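Local coordinates for protein N-acetylglucosamine-6-phosphate deacetylase (PDB 1O12) that probably deacetylates N-acetylglucosamine 6-phosphate, as a metal-dependent hydrolase of the NagA family that holds one divalent metal cation per subunit, at residues A[332-335]-A[341-344]; A[59-64]-A[235-240]. All blocks are in the same frame, centred on the assembly; numbering follows the deposited sequence.

Contact 1 of 2, residues A[332-335]-A[341-344]; sequences NSCV and DRGR
C334 lays its sulfur over the peptide that joins R342 to G343, and this overlap carries the contact. Three distances locate it: C334 SG is 3.5 Å from G343 N, 3.6 Å from R342 C and 3.7 Å from G343 CA. The sulfur stands almost directly above the plane of that peptide, so it meets the face of the amide and not the N-H in line, which agrees with the absence of a hydrogen bond. A second touch comes from R342, whose CB lies 3.5 Å from SG of C334. With SG turned anti to its own carbonyl carbon (chi1 -77°), C334 reaches outward from the helix to the passing chain. The backbones come close here, CA of C334 lying 5.9 Å from CA of G343. G343 has a positive phi of 70°, a value glycine adopts readily, and adds only backbone atoms beneath the sulfur. R342 contributes the root of its side chain, since bends at chi2 and chi3 carry the guanidinium away from the helix toward D352, to which it makes a long, weak ion pair.

In the fold this is the turn-back of the chain after helix 322-336, away from the annotated metal and substrate sites. The helix's inner face meets strand 52-59, where S333 and C334 both touch V58, and N332 ND2 hydrogen-bonds to the carbonyl oxygens of A259 and I262. R344 NE forms a salt bridge with D22 OD1 at the end of strand 18-22, tying the loop to the N-terminal strands. Across 332-335 and 341-344 no polar bond forms. Their 101 Å² of shared buried surface rests on van der Waals contact of one sulfur with a peptide face and the R342 CB, consistent with a fit by shape rather than by charge.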
ATOM      1  N   ASN A 332       8.528 -11.884  15.428  1.00 25.65           N
ATOM      2  CA  ASN A 332       8.190 -10.477  15.442  1.00 26.84           C
ATOM      3  C   ASN A 332       7.619 -10.019  16.802  1.00 27.26           C
ATOM      4  O   ASN A 332       8.028  -8.987  17.322  1.00 27.92           O
ATOM      5  CB  ASN A 332       7.237 -10.134  14.285  1.00 26.65           C
ATOM      6  CG  ASN A 332       7.913 -10.280  12.894  1.00 30.21           C
ATOM      7  OD1 ASN A 332       9.146 -10.265  12.783  1.00 29.21           O
ATOM      8  ND2 ASN A 332       7.100 -10.403  11.837  1.00 29.03           N
ATOM      9  N   SER A 333       6.718 -10.789  17.403  1.00 27.74           N
ATOM     10  CA  SER A 333       6.153 -10.390  18.698  1.00 29.74           C
ATOM     11  C   SER A 333       7.235 -10.419  19.747  1.00 30.39           C
ATOM     12  O   SER A 333       7.327  -9.528  20.580  1.00 31.65           O
ATOM     13  CB  SER A 333       5.057 -11.353  19.159  1.00 29.12           C
ATOM     14  OG  SER A 333       4.048 -11.490  18.194  1.00 31.26           O
ATOM     15  N   CYS A 334       8.044 -11.468  19.712  1.00 29.92           N
ATOM     16  CA  CYS A 334       9.102 -11.595  20.677  1.00 32.39           C
ATOM     17  C   CYS A 334       9.970 -10.352  20.655  1.00 32.66           C
ATOM     18  O   CYS A 334      10.372  -9.865  21.704  1.00 34.31           O
ATOM     19  CB  CYS A 334       9.954 -12.838  20.385  1.00 34.21           C
ATOM     20  SG  CYS A 334       9.205 -14.398  20.892  1.00 37.88           S
ATOM     21  N   VAL A 335      10.255  -9.830  19.466  1.00 32.68           N
ATOM     22  CA  VAL A 335      11.089  -8.644  19.360  1.00 30.85           C
ATOM     23  C   VAL A 335      10.360  -7.462  19.957  1.00 30.99           C
ATOM     24  O   VAL A 335      10.960  -6.635  20.630  1.00 33.21           O
ATOM     25  CB  VAL A 335      11.477  -8.322  17.876  1.00 31.19           C
ATOM     26  CG1 VAL A 335      12.070  -6.905  17.777  1.00 27.40           C
ATOM     27  CG2 VAL A 335      12.496  -9.346  17.363  1.00 26.90           C
ATOM     28  N   ASP A 341      15.140 -14.270  24.334  1.00 44.73           N
ATOM     29  CA  ASP A 341      15.496 -15.690  24.318  1.00 46.66           C
ATOM     30  C   ASP A 341      14.306 -16.553  23.900  1.00 46.06           C
ATOM     31  O   ASP A 341      14.168 -17.690  24.340  1.00 46.79           O
ATOM     32  CB  ASP A 341      15.956 -16.136  25.710  1.00 49.47           C
ATOM     33  CG  ASP A 341      17.274 -15.506  26.132  1.00 54.74           C
ATOM     34  OD1 ASP A 341      17.653 -15.660  27.331  1.00 58.64           O
ATOM     35  OD2 ASP A 341      17.943 -14.868  25.278  1.00 57.17           O
ATOM     36  N   ARG A 342      13.434 -16.003  23.072  1.00 44.91           N
ATOM     37  CA  ARG A 342      12.251 -16.718  22.607  1.00 42.73           C
ATOM     38  C   ARG A 342      12.168 -16.434  21.103  1.00 40.21           C
ATOM     39  O   ARG A 342      12.907 -15.600  20.603  1.00 38.79           O
ATOM     40  CB  ARG A 342      11.017 -16.158  23.311  1.00 45.09           C
ATOM     41  CG  ARG A 342      10.143 -17.156  24.014  1.00 49.18           C
ATOM     42  CD  ARG A 342      10.812 -17.732  25.233  1.00 53.57           C
ATOM     43  NE  ARG A 342      11.034 -16.749  26.296  1.00 56.54           N
ATOM     44  CZ  ARG A 342      10.069 -16.121  26.959  1.00 58.07           C
ATOM     45  NH1 ARG A 342       8.795 -16.367  26.669  1.00 58.68           N
ATOM     46  NH2 ARG A 342      10.377 -15.261  27.927  1.00 56.99           N
ATOM     47  N   GLY A 343      11.289 -17.135  20.395  1.00 39.56           N
ATOM     48  CA  GLY A 343      11.111 -16.913  18.964  1.00 39.15           C
ATOM     49  C   GLY A 343      12.280 -17.362  18.109  1.00 39.46           C
ATOM     50  O   GLY A 343      12.453 -16.921  16.978  1.00 39.17           O
ATOM     51  N   ARG A 344      13.082 -18.263  18.651  1.00 39.24           N
ATOM     52  CA  ARG A 344      14.246 -18.749  17.945  1.00 38.57           C
ATOM     53  C   ARG A 344      14.496 -20.216  18.247  1.00 38.69           C
ATOM     54  O   ARG A 344      13.993 -20.765  19.232  1.00 37.81           O
ATOM     55  CB  ARG A 344      15.488 -17.958  18.389  1.00 37.88           C
ATOM     56  CG  ARG A 344      15.459 -16.449  18.103  1.00 36.70           C
ATOM     57  CD  ARG A 344      15.607 -16.189  16.618  1.00 35.71           C
ATOM     58  NE  ARG A 344      16.841 -16.733  16.038  1.00 34.01           N
ATOM     59  CZ  ARG A 344      18.079 -16.285  16.288  1.00 36.09           C
ATOM     60  NH1 ARG A 344      18.277 -15.270  17.133  1.00 31.24           N
ATOM     61  NH2 ARG A 344      19.125 -16.837  15.658  1.00 35.18           N
TER

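Contact 2 of 2, residues A[59-64]-A[235-240]; sequences DPHIHG and KLELIC
H61 swings its ring out with CG anti to the backbone N (chi1 -164°), while E237 places CG between its backbone N and carbonyl carbon (chi1 77°) and then runs straight on to the carboxylate; the two side chains cross at about a right angle. H61 ND1 donates to E237 OE1 with an N-H...O angle of 165°. The modelled separation of ND1 and OE1, 2.4 Å, is shorter than expected, so its exact length is doubtful. OE1 lies at the ring edge near the ring plane, although the carboxylate itself is twisted well out of that plane. The contact uses one oxygen: E237 OE2 is 3.8 Å from H61 ND1.

The other ring nitrogen, H61 NE2, bonds to E127, a ligand of the bound iron, so the imidazole is gripped through both ring nitrogens, which should fix its rotation. E237 is itself held: OE1 also accepts from the backbone N of H209, another iron ligand, and OE2 forms a salt bridge with R206. An Asx turn precedes the ring: D59 OD1 accepts from H61 N at 3.1 Å.

H61 and H63 form the His-X-His motif at the C-terminal end of the first barrel strand, as in other amidohydrolases. Here the H61 side chain is about 5 Å from the iron, so it is not a direct ligand. The run of polar links from R206 through E237 and H61 to E127 is consistent with a second-shell role, probably positioning E127 and H209.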
ATOM      1  N   ASP A  59       0.760 -15.415  20.727  1.00 31.63           N
ATOM      2  CA  ASP A  59      -0.483 -14.717  20.408  1.00 31.97           C
ATOM      3  C   ASP A  59      -0.623 -13.564  21.391  1.00 31.71           C
ATOM      4  O   ASP A  59      -1.018 -13.758  22.532  1.00 31.51           O
ATOM      5  CB  ASP A  59      -1.704 -15.640  20.520  1.00 32.72           C
ATOM      6  CG  ASP A  59      -2.936 -15.050  19.835  1.00 34.49           C
ATOM      7  OD1 ASP A  59      -2.888 -13.846  19.522  1.00 36.94           O
ATOM      8  OD2 ASP A  59      -3.943 -15.760  19.612  1.00 35.27           O
ATOM      9  N   PRO A  60      -0.325 -12.335  20.936  1.00 31.68           N
ATOM     10  CA  PRO A  60      -0.414 -11.161  21.804  1.00 29.17           C
ATOM     11  C   PRO A  60      -1.791 -10.553  21.847  1.00 30.18           C
ATOM     12  O   PRO A  60      -2.003  -9.540  22.515  1.00 29.54           O
ATOM     13  CB  PRO A  60       0.605 -10.219  21.179  1.00 28.71           C
ATOM     14  CG  PRO A  60       0.386 -10.468  19.689  1.00 28.35           C
ATOM     15  CD  PRO A  60       0.252 -11.980  19.616  1.00 29.17           C
ATOM     16  N   HIS A  61      -2.732 -11.176  21.144  1.00 31.29           N
ATOM     17  CA  HIS A  61      -4.080 -10.633  21.076  1.00 31.94           C
ATOM     18  C   HIS A  61      -5.148 -11.711  20.987  1.00 33.75           C
ATOM     19  O   HIS A  61      -5.515 -12.124  19.889  1.00 35.43           O
ATOM     20  CB  HIS A  61      -4.191  -9.706  19.857  1.00 30.58           C
ATOM     21  CG  HIS A  61      -5.376  -8.802  19.895  1.00 31.87           C
ATOM     22  ND1 HIS A  61      -5.501  -7.703  19.075  1.00 32.68           N
ATOM     23  CD2 HIS A  61      -6.497  -8.828  20.657  1.00 32.67           C
ATOM     24  CE1 HIS A  61      -6.643  -7.089  19.326  1.00 29.73           C
ATOM     25  NE2 HIS A  61      -7.265  -7.750  20.282  1.00 32.07           N
ATOM     26  N   ILE A  62      -5.636 -12.165  22.141  1.00 34.18           N
ATOM     27  CA  ILE A  62      -6.696 -13.173  22.211  1.00 33.60           C
ATOM     28  C   ILE A  62      -7.527 -12.918  23.480  1.00 34.70           C
ATOM     29  O   ILE A  62      -6.975 -12.844  24.577  1.00 35.24           O
ATOM     30  CB  ILE A  62      -6.120 -14.636  22.232  1.00 32.81           C
ATOM     31  CG1 ILE A  62      -7.230 -15.642  22.564  1.00 31.49           C
ATOM     32  CG2 ILE A  62      -4.988 -14.757  23.217  1.00 28.56           C
ATOM     33  CD1 ILE A  62      -6.774 -17.104  22.506  1.00 28.33           C
ATOM     34  N   HIS A  63      -8.846 -12.812  23.320  1.00 34.21           N
ATOM     35  CA  HIS A  63      -9.773 -12.549  24.426  1.00 35.69           C
ATOM     36  C   HIS A  63     -10.161 -13.799  25.219  1.00 36.39           C
ATOM     37  O   HIS A  63     -10.194 -13.795  26.441  1.00 35.61           O
ATOM     38  CB  HIS A  63     -11.050 -11.895  23.865  1.00 35.85           C
ATOM     39  CG  HIS A  63     -10.780 -10.677  23.045  1.00 35.10           C
ATOM     40  ND1 HIS A  63     -10.529  -9.448  23.609  1.00 35.86           N
ATOM     41  CD2 HIS A  63     -10.598 -10.520  21.710  1.00 37.52           C
ATOM     42  CE1 HIS A  63     -10.200  -8.587  22.662  1.00 37.11           C
ATOM     43  NE2 HIS A  63     -10.231  -9.213  21.500  1.00 37.13           N
ATOM     44  N   GLY A  64     -10.466 -14.866  24.486  1.00 37.43           N
ATOM     45  CA  GLY A  64     -10.890 -16.104  25.091  1.00 37.48           C
ATOM     46  C   GLY A  64     -10.936 -17.130  23.987  1.00 39.57           C
ATOM     47  O   GLY A  64     -10.655 -16.802  22.825  1.00 39.50           O
ATOM     48  N   LYS A 235       5.110  -2.384  13.033  1.00 32.22           N
ATOM     49  CA  LYS A 235       4.594  -3.703  12.692  1.00 32.27           C
ATOM     50  C   LYS A 235       3.060  -3.682  12.701  1.00 31.37           C
ATOM     51  O   LYS A 235       2.457  -2.888  13.429  1.00 31.53           O
ATOM     52  CB  LYS A 235       5.134  -4.754  13.665  1.00 32.48           C
ATOM     53  CG  LYS A 235       6.651  -4.757  13.807  1.00 32.78           C
ATOM     54  CD  LYS A 235       7.122  -6.050  14.466  1.00 35.70           C
ATOM     55  CE  LYS A 235       8.628  -6.074  14.670  1.00 37.51           C
ATOM     56  NZ  LYS A 235       9.357  -5.644  13.433  1.00 41.24           N
ATOM     57  N   LEU A 236       2.431  -4.543  11.908  1.00 28.31           N
ATOM     58  CA  LEU A 236       0.983  -4.563  11.851  1.00 29.37           C
ATOM     59  C   LEU A 236       0.454  -5.912  12.254  1.00 31.17           C
ATOM     60  O   LEU A 236       0.926  -6.940  11.761  1.00 32.82           O
ATOM     61  CB  LEU A 236       0.487  -4.263  10.435  1.00 28.45           C
ATOM     62  CG  LEU A 236       1.114  -3.110   9.644  1.00 28.13           C
ATOM     63  CD1 LEU A 236       0.471  -3.002   8.273  1.00 28.13           C
ATOM     64  CD2 LEU A 236       0.929  -1.820  10.428  1.00 26.83           C
ATOM     65  N   GLU A 237      -0.520  -5.949  13.154  1.00 31.46           N
ATOM     66  CA  GLU A 237      -1.034  -7.254  13.479  1.00 33.22           C
ATOM     67  C   GLU A 237      -2.172  -7.544  12.483  1.00 31.88           C
ATOM     68  O   GLU A 237      -2.901  -6.653  12.096  1.00 31.82           O
ATOM     69  CB  GLU A 237      -1.435  -7.350  14.975  1.00 34.69           C
ATOM     70  CG  GLU A 237      -2.710  -6.721  15.418  1.00 35.62           C
ATOM     71  CD  GLU A 237      -2.955  -6.870  16.929  1.00 37.99           C
ATOM     72  OE1 GLU A 237      -4.121  -6.729  17.335  1.00 38.63           O
ATOM     73  OE2 GLU A 237      -2.003  -7.106  17.719  1.00 38.73           O
ATOM     74  N   LEU A 238      -2.270  -8.787  12.032  1.00 31.55           N
ATOM     75  CA  LEU A 238      -3.283  -9.176  11.068  1.00 30.88           C
ATOM     76  C   LEU A 238      -4.102 -10.401  11.508  1.00 29.98           C
ATOM     77  O   LEU A 238      -3.544 -11.394  11.956  1.00 29.18           O
ATOM     78  CB  LEU A 238      -2.623  -9.527   9.737  1.00 29.86           C
ATOM     79  CG  LEU A 238      -1.607  -8.683   8.983  1.00 31.47           C
ATOM     80  CD1 LEU A 238      -1.346  -9.404   7.642  1.00 29.52           C
ATOM     81  CD2 LEU A 238      -2.107  -7.244   8.743  1.00 32.08           C
ATOM     82  N   ILE A 239      -5.419 -10.339  11.370  1.00 28.86           N
ATOM     83  CA  ILE A 239      -6.253 -11.487  11.714  1.00 29.28           C
ATOM     84  C   ILE A 239      -6.487 -12.269  10.418  1.00 30.77           C
ATOM     85  O   ILE A 239      -7.284 -11.838   9.593  1.00 31.06           O
ATOM     86  CB  ILE A 239      -7.610 -11.040  12.292  1.00 27.72           C
ATOM     87  CG1 ILE A 239      -7.392 -10.267  13.593  1.00 27.26           C
ATOM     88  CG2 ILE A 239      -8.521 -12.262  12.514  1.00 25.65           C
ATOM     89  CD1 ILE A 239      -8.590  -9.424  14.002  1.00 28.54           C
ATOM     90  N   CYS A 240      -5.810 -13.405  10.229  1.00 31.38           N
ATOM     91  CA  CYS A 240      -5.964 -14.159   8.991  1.00 34.05           C
ATOM     92  C   CYS A 240      -7.062 -15.183   8.898  1.00 34.26           C
ATOM     93  O   CYS A 240      -6.802 -16.351   8.640  1.00 33.63           O
ATOM     94  CB  CYS A 240      -4.667 -14.832   8.625  1.00 35.73           C
ATOM     95  SG  CYS A 240      -3.473 -13.629   8.229  1.00 45.57           S
TER

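From the N terminus, the chain first lays down 59-64 at the end of strand 52-59, then travels 170 residues before strand 235-239 returns and contact 2 closes that long loop in the core of the barrel-type catalytic domain. Contact 1 opens later and closes a loop of only five residues, between the end of helix 322-336 and the chain leading to strand 353-356. The two are in series, neither nested nor crossed. The centres of contacts 1 and 2 are about 15 Å apart. Helix 322-336 nevertheless bridges them: N332 O lies 4.0 Å from K235 CE, and S333 OG lies 4.1 Å from P60 CD. One helix therefore packs against both segments of contact 2.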